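Local structure of putative sugar binding protein (Bacteroides vulgatus ATCC 8482, 3KEZ) at residues K116-A121 with D187-K192; E172-L177 with L207-Y212; K178-L183 with W196-L201; K224-E229 with I335-A340. The protein probably binds sugars or other nutrients at the outer membrane, as a calcium-binding member of the SusD family. All blocks are in the same frame, centred on the assembly; numbering follows the deposited sequence. Where two conformers were deposited one is given.

Contact 1. Residues K116-A121 with D187-K192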
loop_
_atom_site.group_PDB
_atom_site.type_symbol
_atom_site.label_atom_id
_atom_site.label_comp_id
_atom_site.label_asym_id
_atom_site.label_seq_id
_atom_site.Cartn_x
_atom_site.Cartn_y
_atom_site.Cartn_z
ATOM N N LYS A 116 5.396 -6.659 -20.235
ATOM C CA LYS A 116 6.457 -7.233 -19.417
ATOM C C LYS A 116 6.721 -6.365 -18.188
ATOM O O LYS A 116 6.925 -6.878 -17.092
ATOM C CB LYS A 116 7.728 -7.396 -20.260
ATOM C CG LYS A 116 8.973 -7.920 -19.528
ATOM C CD LYS A 116 10.198 -8.010 -20.511
ATOM C CE LYS A 116 11.488 -8.329 -19.749
ATOM N NZ LYS A 116 12.657 -8.533 -20.640
ATOM N N GLY A 117 6.754 -5.048 -18.377
ATOM C CA GLY A 117 6.906 -4.121 -17.249
ATOM C C GLY A 117 5.821 -4.234 -16.204
ATOM O O GLY A 117 6.064 -4.144 -14.996
ATOM N N GLN A 118 4.591 -4.420 -16.650
ATOM C CA GLN A 118 3.494 -4.613 -15.690
ATOM C C GLN A 118 3.730 -5.851 -14.805
ATOM O O GLN A 118 3.603 -5.781 -13.590
ATOM C CB GLN A 118 2.141 -4.682 -16.408
ATOM C CG GLN A 118 1.703 -3.375 -17.066
ATOM C CD GLN A 118 0.311 -3.521 -17.661
ATOM O OE1 GLN A 118 -0.559 -4.089 -17.026
ATOM N NE2 GLN A 118 0.104 -3.007 -18.859
ATOM N N ALA A 119 4.136 -6.947 -15.428
ATOM C CA ALA A 119 4.425 -8.202 -14.724
ATOM C C ALA A 119 5.565 -8.061 -13.713
ATOM O O ALA A 119 5.472 -8.566 -12.583
ATOM C CB ALA A 119 4.744 -9.294 -15.719
ATOM N N LEU A 120 6.630 -7.362 -14.115
ATOM C CA LEU A 120 7.758 -7.058 -13.239
ATOM C C LEU A 120 7.349 -6.166 -12.047
ATOM O O LEU A 120 7.692 -6.473 -10.921
ATOM C CB LEU A 120 8.887 -6.377 -14.021
ATOM C CG LEU A 120 9.716 -7.340 -14.880
ATOM C CD1 LEU A 120 10.559 -6.604 -15.906
ATOM C CD2 LEU A 120 10.593 -8.202 -13.951
ATOM N N ALA A 121 6.632 -5.070 -12.309
ATOM C CA ALA A 121 6.177 -4.197 -11.238
ATOM C C ALA A 121 5.285 -4.906 -10.227
ATOM O O ALA A 121 5.468 -4.777 -9.020
ATOM C CB ALA A 121 5.481 -2.945 -11.828
ATOM N N ASP A 187 1.960 6.412 -20.199
ATOM C CA ASP A 187 0.574 6.760 -20.496
ATOM C C ASP A 187 -0.371 6.411 -19.346
ATOM O O ASP A 187 -0.137 5.463 -18.581
ATOM C CB ASP A 187 0.080 6.048 -21.765
ATOM C CG ASP A 187 0.846 6.462 -23.003
ATOM O OD1 ASP A 187 1.675 7.376 -22.923
ATOM O OD2 ASP A 187 0.606 5.880 -24.049
ATOM N N PHE A 188 -1.423 7.220 -19.214
ATOM C CA PHE A 188 -2.558 6.854 -18.355
ATOM C C PHE A 188 -3.074 5.458 -18.728
ATOM O O PHE A 188 -3.183 5.107 -19.901
ATOM C CB PHE A 188 -3.675 7.897 -18.490
ATOM C CG PHE A 188 -4.829 7.654 -17.586
ATOM C CD1 PHE A 188 -4.813 8.132 -16.303
ATOM C CD2 PHE A 188 -5.927 6.931 -18.026
ATOM C CE1 PHE A 188 -5.879 7.929 -15.466
ATOM C CE2 PHE A 188 -7.005 6.689 -17.193
ATOM C CZ PHE A 188 -6.995 7.181 -15.914
ATOM N N ASN A 189 -3.329 4.635 -17.730
ATOM C CA ASN A 189 -3.715 3.242 -17.965
ATOM C C ASN A 189 -4.583 2.775 -16.822
ATOM O O ASN A 189 -4.113 2.310 -15.786
ATOM C CB ASN A 189 -2.497 2.350 -18.146
ATOM C CG ASN A 189 -2.814 1.059 -18.863
ATOM O OD1 ASN A 189 -3.970 0.783 -19.236
ATOM N ND2 ASN A 189 -1.782 0.226 -19.035
ATOM N N LYS A 190 -5.878 2.926 -17.063
ATOM C CA LYS A 190 -6.913 2.854 -16.042
ATOM C C LYS A 190 -6.950 1.487 -15.420
ATOM O O LYS A 190 -7.157 0.488 -16.122
ATOM C CB LYS A 190 -8.266 3.097 -16.733
ATOM C CG LYS A 190 -9.471 3.017 -15.861
ATOM C CD LYS A 190 -9.539 4.183 -14.942
ATOM C CE LYS A 190 -10.881 4.208 -14.227
ATOM N NZ LYS A 190 -10.959 5.437 -13.396
ATOM N N GLY A 191 -6.774 1.421 -14.107
ATOM C CA GLY A 191 -6.808 0.120 -13.432
ATOM C C GLY A 191 -5.571 -0.732 -13.670
ATOM O O GLY A 191 -5.542 -1.893 -13.256
ATOM N N LYS A 192 -4.532 -0.158 -14.291
ATOM C CA LYS A 192 -3.275 -0.905 -14.521
ATOM C C LYS A 192 -2.057 -0.135 -13.995
ATOM O O LYS A 192 -2.113 1.084 -13.840
ATOM C CB LYS A 192 -3.126 -1.235 -16.010
ATOM C CG LYS A 192 -4.285 -2.120 -16.524
ATOM C CD LYS A 192 -4.078 -2.591 -17.956
ATOM C CE LYS A 192 -5.298 -3.362 -18.451
ATOM N NZ LYS A 192 -5.912 -4.115 -17.333
HETATM O O HOH W 1 -2.197 -2.430 -20.543
#
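Gln118 and Asn189 meet through their amide nitrogens. Gln118 NE2 lies 3.7 Å from Asn189 ND2, and a single water bridges the two donors. The water accepts from Gln118 NE2 at 2.9 Å and from Asn189 ND2 at 3.1 Å. The two amide planes stand nearly perpendicular, 88° apart, and the side chains cross at about a right angle. The carbonyl end of the Gln118 amide touches the aliphatic part of Lys192, the two side chains crossing at a slant. Gln118 OE1 is 3.9 Å from Lys192 CD and 4.0 Å from Lys192 CB, with no polar bond between them.

Gln118 reaches outward from helix 109-134 on an extended chain, with CG opposite the carbonyl carbon (chi1 -67°). Two further bonds probably fix the rotation of its amide. OE1 is hydrogen-bonded to Tyr31 OH of helix 20-34, and NE2 also bonds Asp114 OD2 one turn earlier. The far side is a loop between helices 166-183 and 195-209. There a type II turn from Asn189 to Lys192 is closed by Lys192 N to Asn189 O at 2.9 Å. Gly191 takes the positive phi (74°) that this turn places at its third residue. The turn brings both Asn189 and Lys192 to the helix. The side chain of Lys192 is about 12 Å from that of Asn331, a calcium ligand.

Two amide NH2 groups cannot bond each other as donors, and the shared water resolves this by accepting from both. The loop is therefore joined to the helix here by solvent and light packing, without a direct hydrogen bond.

Contact 2. Residues E172-L177 with L207-Y212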
loop_
_atom_site.group_PDB
_atom_site.type_symbol
_atom_site.label_atom_id
_atom_site.label_comp_id
_atom_site.label_asym_id
_atom_site.label_seq_id
_atom_site.Cartn_x
_atom_site.Cartn_y
_atom_site.Cartn_z
ATOM N N GLU A 172 15.530 -8.602 -5.033
ATOM C CA GLU A 172 14.580 -9.031 -6.082
ATOM C C GLU A 172 13.510 -7.982 -6.332
ATOM O O GLU A 172 13.168 -7.705 -7.501
ATOM C CB GLU A 172 13.926 -10.371 -5.722
ATOM C CG GLU A 172 14.828 -11.573 -5.716
ATOM C CD GLU A 172 15.766 -11.651 -6.930
ATOM O OE1 GLU A 172 15.311 -11.494 -8.081
ATOM O OE2 GLU A 172 16.975 -11.833 -6.717
ATOM N N ILE A 173 12.992 -7.397 -5.245
ATOM C CA ILE A 173 11.959 -6.366 -5.296
ATOM C C ILE A 173 12.486 -5.191 -6.106
ATOM O O ILE A 173 11.852 -4.760 -7.067
ATOM C CB ILE A 173 11.505 -5.881 -3.907
ATOM C CG1 ILE A 173 10.794 -7.027 -3.160
ATOM C CG2 ILE A 173 10.567 -4.635 -4.057
ATOM C CD1 ILE A 173 10.767 -6.938 -1.585
ATOM N N ILE A 174 13.668 -4.706 -5.741
ATOM C CA ILE A 174 14.255 -3.518 -6.386
ATOM C C ILE A 174 14.612 -3.835 -7.844
ATOM O O ILE A 174 14.350 -3.030 -8.757
ATOM C CB ILE A 174 15.479 -3.013 -5.554
ATOM C CG1 ILE A 174 14.983 -2.413 -4.221
ATOM C CG2 ILE A 174 16.305 -1.972 -6.303
ATOM C CD1 ILE A 174 16.114 -2.125 -3.180
ATOM N N SER A 175 15.179 -5.014 -8.081
ATOM C CA SER A 175 15.493 -5.390 -9.458
ATOM C C SER A 175 14.263 -5.412 -10.352
ATOM O O SER A 175 14.309 -4.871 -11.445
ATOM C CB SER A 175 16.192 -6.745 -9.529
ATOM O OG SER A 175 16.356 -7.124 -10.857
ATOM N N ASP A 176 13.168 -6.035 -9.890
ATOM C CA ASP A 176 11.936 -6.092 -10.678
ATOM C C ASP A 176 11.398 -4.693 -10.933
ATOM O O ASP A 176 11.126 -4.305 -12.067
ATOM C CB ASP A 176 10.866 -6.931 -9.942
ATOM C CG ASP A 176 11.117 -8.434 -10.020
ATOM O OD1 ASP A 176 12.053 -8.861 -10.755
ATOM O OD2 ASP A 176 10.347 -9.198 -9.357
ATOM N N LEU A 177 11.288 -3.909 -9.866
ATOM C CA LEU A 177 10.693 -2.569 -10.003
ATOM C C LEU A 177 11.537 -1.646 -10.849
ATOM O O LEU A 177 11.015 -0.920 -11.708
ATOM C CB LEU A 177 10.345 -1.961 -8.640
ATOM C CG LEU A 177 9.056 -2.410 -7.973
ATOM C CD1 LEU A 177 9.021 -2.060 -6.456
ATOM C CD2 LEU A 177 7.796 -1.833 -8.701
ATOM N N LEU A 207 13.079 3.816 0.521
ATOM C CA LEU A 207 13.018 4.434 1.878
ATOM C C LEU A 207 13.092 3.358 2.920
ATOM O O LEU A 207 13.842 3.467 3.910
ATOM C CB LEU A 207 11.723 5.249 2.076
ATOM C CG LEU A 207 11.548 6.515 1.261
ATOM C CD1 LEU A 207 10.160 7.116 1.415
ATOM C CD2 LEU A 207 12.645 7.473 1.684
ATOM N N TYR A 208 12.316 2.302 2.736
ATOM C CA TYR A 208 12.322 1.171 3.729
ATOM C C TYR A 208 13.684 0.544 3.904
ATOM O O TYR A 208 14.018 0.074 4.985
ATOM C CB TYR A 208 11.382 0.027 3.314
ATOM C CG TYR A 208 9.913 0.193 3.606
ATOM C CD1 TYR A 208 9.225 1.312 3.203
ATOM C CD2 TYR A 208 9.206 -0.789 4.270
ATOM C CE1 TYR A 208 7.891 1.447 3.439
ATOM C CE2 TYR A 208 7.842 -0.651 4.517
ATOM C CZ TYR A 208 7.189 0.454 4.081
ATOM O OH TYR A 208 5.827 0.600 4.275
ATOM N N LYS A 209 14.450 0.488 2.823
ATOM C CA LYS A 209 15.822 0.002 2.853
ATOM C C LYS A 209 16.848 1.020 3.320
ATOM O O LYS A 209 17.977 0.673 3.508
ATOM C CB LYS A 209 16.206 -0.552 1.462
ATOM C CG LYS A 209 17.437 -1.377 1.409
ATOM C CD LYS A 209 17.647 -1.931 0.039
ATOM C CE LYS A 209 18.888 -2.781 -0.012
ATOM N NZ LYS A 209 19.980 -2.006 -0.514
ATOM N N GLY A 210 16.467 2.277 3.512
ATOM C CA GLY A 210 17.444 3.306 3.866
ATOM C C GLY A 210 18.308 3.788 2.728
ATOM O O GLY A 210 19.369 4.360 2.972
ATOM N N GLU A 211 17.880 3.553 1.487
ATOM C CA GLU A 211 18.619 4.039 0.297
ATOM C C GLU A 211 18.036 5.383 -0.150
ATOM O O GLU A 211 17.335 5.470 -1.152
ATOM C CB GLU A 211 18.583 2.982 -0.819
ATOM C CG GLU A 211 19.329 1.716 -0.334
ATOM C CD GLU A 211 19.969 0.872 -1.411
ATOM O OE1 GLU A 211 19.407 0.692 -2.513
ATOM O OE2 GLU A 211 21.059 0.341 -1.116
ATOM N N TYR A 212 18.349 6.424 0.622
ATOM C CA TYR A 212 17.677 7.707 0.489
ATOM C C TYR A 212 17.972 8.449 -0.775
ATOM O O TYR A 212 17.068 9.075 -1.316
ATOM C CB TYR A 212 17.959 8.584 1.691
ATOM C CG TYR A 212 17.408 7.937 2.907
ATOM C CD1 TYR A 212 16.030 7.787 3.068
ATOM C CD2 TYR A 212 18.244 7.441 3.892
ATOM C CE1 TYR A 212 15.517 7.178 4.157
ATOM C CE2 TYR A 212 17.727 6.830 5.007
ATOM C CZ TYR A 212 16.376 6.701 5.137
ATOM O OH TYR A 212 15.885 6.042 6.229
#
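The carboxylate of Glu211 is the flat group that meets the other helix: its OE1 is 4.4 Å from Ile174 CD1, a loose approach. The nearby Tyr212 ring has Gly210 C on one face, 3.8 Å above the plane and offset toward the rim. The closer contact is aliphatic. Ile174 CD1 touches Lys209 CD at 3.6 Å, and the two side chains cross at about a right angle. Ile174 carries CD1 forward through CG1, which lies opposite the carbonyl carbon (chi1 -70°).

Lys209 runs extended as far as CE and then bends. Its NZ forms a salt bridge with Glu211 OE2 at 2.7 Å. The backbone between them is a Schellman motif that ends helix 195-209, with Gly210 at positive phi and Gly210 N bonded to Leu207 O at 2.9 Å. Glu211 then sits at the N-cap position of helix 212-229. Ile174 also packs on Val205 and Tyr206 of helix 195-209.

This is a surface contact, where the C-terminal end of helix 195-209 meets the side of helix 166-183. The lysine offers its methylenes to the isoleucine and keeps its charge for the glutamate, so apolar packing and ion pairing share one side chain.

Contact 3. Residues K178-L183 with W196-L201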
loop_
_atom_site.group_PDB
_atom_site.type_symbol
_atom_site.label_atom_id
_atom_site.label_comp_id
_atom_site.label_asym_id
_atom_site.label_seq_id
_atom_site.Cartn_x
_atom_site.Cartn_y
_atom_site.Cartn_z
ATOM N N LYS A 178 12.845 -1.668 -10.645
ATOM C CA LYS A 178 13.712 -0.808 -11.425
ATOM C C LYS A 178 13.584 -1.101 -12.916
ATOM O O LYS A 178 13.493 -0.205 -13.753
ATOM C CB LYS A 178 15.158 -1.017 -10.976
ATOM C CG LYS A 178 16.116 0.029 -11.510
ATOM C CD LYS A 178 17.457 -0.036 -10.788
ATOM C CE LYS A 178 18.484 0.824 -11.540
ATOM N NZ LYS A 178 18.080 2.292 -11.613
ATOM N N ASN A 179 13.623 -2.382 -13.230
ATOM C CA ASN A 179 13.458 -2.849 -14.591
ATOM C C ASN A 179 12.099 -2.487 -15.160
ATOM O O ASN A 179 12.014 -2.113 -16.322
ATOM C CB ASN A 179 13.663 -4.353 -14.629
ATOM C CG ASN A 179 15.123 -4.722 -14.601
ATOM O OD1 ASN A 179 15.919 -4.166 -15.356
ATOM N ND2 ASN A 179 15.492 -5.653 -13.735
ATOM N N SER A 180 11.049 -2.577 -14.344
ATOM C CA SER A 180 9.710 -2.179 -14.787
ATOM C C SER A 180 9.659 -0.698 -15.163
ATOM O O SER A 180 8.941 -0.330 -16.078
ATOM C CB SER A 180 8.648 -2.486 -13.732
ATOM O OG SER A 180 8.608 -1.506 -12.664
ATOM N N THR A 181 10.447 0.144 -14.485
ATOM C CA THR A 181 10.414 1.618 -14.762
ATOM C C THR A 181 11.037 1.957 -16.114
ATOM O O THR A 181 10.810 3.030 -16.646
ATOM C CB THR A 181 11.144 2.451 -13.711
ATOM O OG1 THR A 181 12.532 2.102 -13.694
ATOM C CG2 THR A 181 10.541 2.277 -12.306
ATOM N N GLU A 182 11.824 1.025 -16.650
ATOM C CA GLU A 182 12.451 1.188 -17.916
ATOM C C GLU A 182 11.625 0.588 -19.060
ATOM O O GLU A 182 11.941 0.814 -20.226
ATOM C CB GLU A 182 13.801 0.502 -17.876
ATOM C CG GLU A 182 14.816 1.116 -16.901
ATOM C CD GLU A 182 15.921 0.125 -16.478
ATOM O OE1 GLU A 182 16.009 -0.991 -17.034
ATOM O OE2 GLU A 182 16.709 0.456 -15.567
ATOM N N LEU A 183 10.613 -0.211 -18.717
ATOM C CA LEU A 183 9.814 -0.941 -19.686
ATOM C C LEU A 183 8.365 -0.439 -19.808
ATOM O O LEU A 183 7.801 -0.399 -20.901
ATOM C CB LEU A 183 9.838 -2.426 -19.323
ATOM C CG LEU A 183 11.137 -3.197 -19.544
ATOM C CD1 LEU A 183 10.990 -4.602 -19.043
ATOM C CD2 LEU A 183 11.546 -3.188 -20.998
ATOM N N TRP A 196 4.914 5.669 -13.722
ATOM C CA TRP A 196 4.942 6.588 -12.588
ATOM C C TRP A 196 4.499 5.904 -11.291
ATOM O O TRP A 196 5.095 6.117 -10.235
ATOM C CB TRP A 196 4.130 7.857 -12.888
ATOM C CG TRP A 196 4.266 8.298 -14.305
ATOM C CD1 TRP A 196 3.261 8.433 -15.205
ATOM C CD2 TRP A 196 5.486 8.597 -15.020
ATOM N NE1 TRP A 196 3.769 8.821 -16.437
ATOM C CE2 TRP A 196 5.126 8.935 -16.337
ATOM C CE3 TRP A 196 6.839 8.610 -14.667
ATOM C CZ2 TRP A 196 6.065 9.291 -17.303
ATOM C CZ3 TRP A 196 7.777 8.944 -15.639
ATOM C CH2 TRP A 196 7.382 9.298 -16.928
ATOM N N ALA A 197 3.479 5.049 -11.373
ATOM C CA ALA A 197 3.107 4.186 -10.236
ATOM C C ALA A 197 4.298 3.340 -9.797
ATOM O O ALA A 197 4.659 3.329 -8.616
ATOM C CB ALA A 197 1.910 3.244 -10.603
ATOM N N ALA A 198 4.934 2.653 -10.734
ATOM C CA ALA A 198 6.091 1.784 -10.363
ATOM C C ALA A 198 7.262 2.594 -9.763
ATOM O O ALA A 198 7.863 2.157 -8.800
ATOM C CB ALA A 198 6.580 0.920 -11.534
HETATM N N MSE A 199 7.546 3.775 -10.299
HETATM C CA MSE A 199 8.609 4.628 -9.740
HETATM C C MSE A 199 8.261 5.080 -8.306
HETATM O O MSE A 199 9.120 5.154 -7.433
HETATM C CB MSE A 199 8.869 5.842 -10.605
HETATM C CG MSE A 199 9.557 5.597 -11.855
HETATM SE SE MSE A 199 10.089 7.293 -12.659
HETATM C CE MSE A 199 11.047 6.579 -14.218
ATOM N N THR A 200 6.998 5.409 -8.074
ATOM C CA THR A 200 6.560 5.826 -6.739
ATOM C C THR A 200 6.719 4.680 -5.752
ATOM O O THR A 200 7.297 4.871 -4.689
ATOM C CB THR A 200 5.118 6.339 -6.750
ATOM O OG1 THR A 200 5.034 7.456 -7.624
ATOM C CG2 THR A 200 4.656 6.752 -5.384
ATOM N N LEU A 201 6.291 3.476 -6.128
ATOM C CA LEU A 201 6.433 2.287 -5.233
ATOM C C LEU A 201 7.921 2.047 -4.999
ATOM O O LEU A 201 8.343 1.875 -3.869
ATOM C CB LEU A 201 5.790 1.037 -5.805
ATOM C CG LEU A 201 5.828 -0.263 -5.000
ATOM C CD1 LEU A 201 5.382 -0.003 -3.551
ATOM C CD2 LEU A 201 4.966 -1.355 -5.660
#
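Beside Ala198 and Met199, which meet Ser180 and Thr181 across the contact, the carbonyl oxygen of Trp196 is held twice by Thr200. Thr200 OG1 donates to Trp196 O at 2.9 Å, tilted 32° from the carbonyl plane. Thr200 N donates to the same oxygen at 3.0 Å and comes from the other face of that plane. The threonine hydroxyl thus folds back on its own helix.

Helices 166-183 and 195-209 follow each other in the chain as an antiparallel helical hairpin, in keeping with the TPR-like helical framework of the SusD family. Their segments here run at 157°, with axes 8.8 Å apart. The small side chains of Ser180, Thr181 and Ala198 suit that spacing.

Across the gap the contacts are small and close. Ser180 OG lies 3.4 Å from Ala198 CB, while its polar partner is Leu177 O, one turn earlier in its own helix. Thr181 points its methyl at the other helix. CG2 is opposite the carbonyl carbon and comes within 3.5 Å of CG of Met199, a selenomethionine here. That is tighter than usual for two carbons. Met199 runs on extended, crossing Thr181 at about a right angle, and its CE comes within 4.2 Å of Thr181 CB. Ser180 also packs on Ala121 of helix 109-134, which flanks Ala198, and Met199 and Thr200 pack on Ala222 of helix 212-229.

Contact 4. Residues K224-E229 with I335-A340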
loop_
_atom_site.group_PDB
_atom_site.type_symbol
_atom_site.label_atom_id
_atom_site.label_comp_id
_atom_site.label_asym_id
_atom_site.label_seq_id
_atom_site.Cartn_x
_atom_site.Cartn_y
_atom_site.Cartn_z
ATOM N N LYS A 224 7.852 14.372 -11.818
ATOM C CA LYS A 224 8.097 15.126 -13.051
ATOM C C LYS A 224 7.408 14.445 -14.242
ATOM O O LYS A 224 6.776 15.115 -15.073
ATOM C CB LYS A 224 9.608 15.304 -13.306
ATOM C CG LYS A 224 9.989 15.753 -14.726
ATOM C CD LYS A 224 11.428 16.245 -14.815
ATOM C CE LYS A 224 11.841 16.505 -16.271
ATOM N NZ LYS A 224 13.130 17.253 -16.356
ATOM N N GLY A 225 7.544 13.130 -14.319
ATOM C CA GLY A 225 6.913 12.351 -15.383
ATOM C C GLY A 225 5.392 12.313 -15.326
ATOM O O GLY A 225 4.726 12.517 -16.347
ATOM N N ALA A 226 4.838 12.039 -14.140
ATOM C CA ALA A 226 3.373 11.987 -13.973
ATOM C C ALA A 226 2.778 13.350 -14.284
ATOM O O ALA A 226 1.764 13.453 -14.998
ATOM C CB ALA A 226 2.963 11.559 -12.573
ATOM N N GLU A 227 3.391 14.411 -13.774
ATOM C CA GLU A 227 2.835 15.749 -14.043
ATOM C C GLU A 227 2.962 16.140 -15.538
ATOM O O GLU A 227 2.041 16.741 -16.084
ATOM C CB GLU A 227 3.374 16.798 -13.058
ATOM C CG GLU A 227 2.927 16.462 -11.583
ATOM C CD GLU A 227 3.401 17.441 -10.554
ATOM O OE1 GLU A 227 4.203 18.341 -10.915
ATOM O OE2 GLU A 227 2.942 17.336 -9.388
ATOM N N LYS A 228 4.051 15.770 -16.220
ATOM C CA LYS A 228 4.092 15.976 -17.693
ATOM C C LYS A 228 2.951 15.227 -18.385
ATOM O O LYS A 228 2.443 15.647 -19.402
ATOM C CB LYS A 228 5.383 15.458 -18.319
ATOM C CG LYS A 228 6.620 16.299 -18.101
ATOM C CD LYS A 228 7.791 15.890 -19.028
ATOM C CE LYS A 228 9.102 16.555 -18.561
ATOM N NZ LYS A 228 9.880 17.186 -19.682
ATOM N N GLU A 229 2.590 14.082 -17.840
ATOM C CA GLU A 229 1.504 13.277 -18.377
ATOM C C GLU A 229 0.106 13.848 -18.039
ATOM O O GLU A 229 -0.889 13.423 -18.634
ATOM C CB GLU A 229 1.685 11.832 -17.905
ATOM C CG GLU A 229 1.050 10.808 -18.770
ATOM C CD GLU A 229 1.588 10.826 -20.182
ATOM O OE1 GLU A 229 2.753 11.243 -20.358
ATOM O OE2 GLU A 229 0.837 10.431 -21.105
ATOM N N ILE A 335 -1.917 3.621 -5.187
ATOM C CA ILE A 335 -0.734 4.501 -5.323
ATOM C C ILE A 335 -1.148 5.898 -5.867
ATOM O O ILE A 335 -1.777 6.027 -6.931
ATOM C CB ILE A 335 0.354 3.907 -6.288
ATOM C CG1 ILE A 335 0.783 2.500 -5.831
ATOM C CG2 ILE A 335 1.588 4.880 -6.413
ATOM C CD1 ILE A 335 1.705 1.778 -6.817
ATOM N N ARG A 336 -0.780 6.933 -5.111
ATOM C CA ARG A 336 -1.133 8.309 -5.383
ATOM C C ARG A 336 0.086 9.222 -5.534
ATOM O O ARG A 336 1.082 9.041 -4.813
ATOM C CB ARG A 336 -1.977 8.860 -4.226
ATOM C CG ARG A 336 -3.337 8.204 -4.084
ATOM C CD ARG A 336 -4.331 9.130 -3.393
ATOM N NE ARG A 336 -4.086 9.267 -1.965
ATOM C CZ ARG A 336 -3.872 10.400 -1.278
ATOM N NH1 ARG A 336 -3.799 11.576 -1.872
ATOM N NH2 ARG A 336 -3.711 10.342 0.043
ATOM N N LEU A 337 -0.025 10.225 -6.422
ATOM C CA LEU A 337 1.015 11.247 -6.569
ATOM C C LEU A 337 1.402 11.917 -5.249
ATOM O O LEU A 337 2.573 12.235 -5.059
ATOM C CB LEU A 337 0.615 12.315 -7.548
ATOM C CG LEU A 337 1.692 13.286 -7.997
ATOM C CD1 LEU A 337 2.900 12.600 -8.731
ATOM C CD2 LEU A 337 1.028 14.324 -8.931
ATOM N N SER A 338 0.440 12.088 -4.331
ATOM C CA SER A 338 0.716 12.648 -3.007
ATOM C C SER A 338 1.816 11.861 -2.287
ATOM O O SER A 338 2.628 12.458 -1.602
ATOM C CB SER A 338 -0.558 12.694 -2.125
ATOM O OG SER A 338 -1.508 13.655 -2.536
ATOM N N GLU A 339 1.835 10.526 -2.441
ATOM C CA GLU A 339 2.885 9.712 -1.831
ATOM C C GLU A 339 4.257 9.995 -2.478
ATOM O O GLU A 339 5.266 10.048 -1.746
ATOM C CB GLU A 339 2.602 8.195 -1.817
ATOM C CG GLU A 339 3.673 7.410 -0.994
ATOM C CD GLU A 339 3.736 5.935 -1.271
ATOM O OE1 GLU A 339 2.825 5.419 -1.946
ATOM O OE2 GLU A 339 4.684 5.256 -0.768
ATOM N N ALA A 340 4.331 10.176 -3.797
ATOM C CA ALA A 340 5.626 10.548 -4.381
ATOM C C ALA A 340 6.131 11.822 -3.736
ATOM O O ALA A 340 7.311 11.880 -3.400
ATOM C CB ALA A 340 5.622 10.662 -5.907
#
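Leu337 sets its CG opposite the backbone N (chi1 -169°), which sends both methyls toward helix 212-229. Glu227 has CG opposite the carbonyl carbon (chi1 -63°) and an extended chain beyond it, which carries the carboxylate to the leucine. The two side chains cross at about a right angle. Leu337 CD2 lies 3.6 Å from Glu227 OE2 and 3.9 Å from Glu227 CG. The other methyl, Leu337 CD1, rests against Ala226 CB at 4.0 Å. One leucine therefore touches two successive residues of the helix, one with each branch.

Leu337 is the first residue of helix 337-350, just after Arg336 at the N-cap position. Here the chain leaves strand 332-336, and Glu339 N bonds back to Arg336 O at 2.9 Å. Ile223 also packs on Leu337, and Trp196 of helix 195-209 packs on Ala226. The contact thus joins helix 212-229 to the corner where strand 332-336 gives way to helix 337-350.

Glu227 OE2 has its polar partner in Tyr341 OH, one turn beyond Leu337. The carboxylate is thus hydrogen-bonded to the same helix whose first leucine packs against it, and that bond probably keeps the glutamate arm lying across the methyl.

Of the helices that carry contacts, 109-134 is the earliest; contact 1 opens on it and closes only after helix 166-183. Contact 1 therefore crosses contacts 2 and 3, both of which start on helix 166-183. Contact 3 closes the loop between helices 166-183 and 195-209 and lies within the longer span of contact 2, which joins the same two helices further from their connecting loop. Contact 4 opens later, on helix 212-229, and closes 106 residues on at strand 332-336 and helix 337-350. Contacts 1 and 3 meet where Gly117 and Ala121 pack on Ser180. Trp196 and Thr200 join contact 3 to contact 4, linking helix 195-209 with strand 332-336 and helices 212-229 and 337-350.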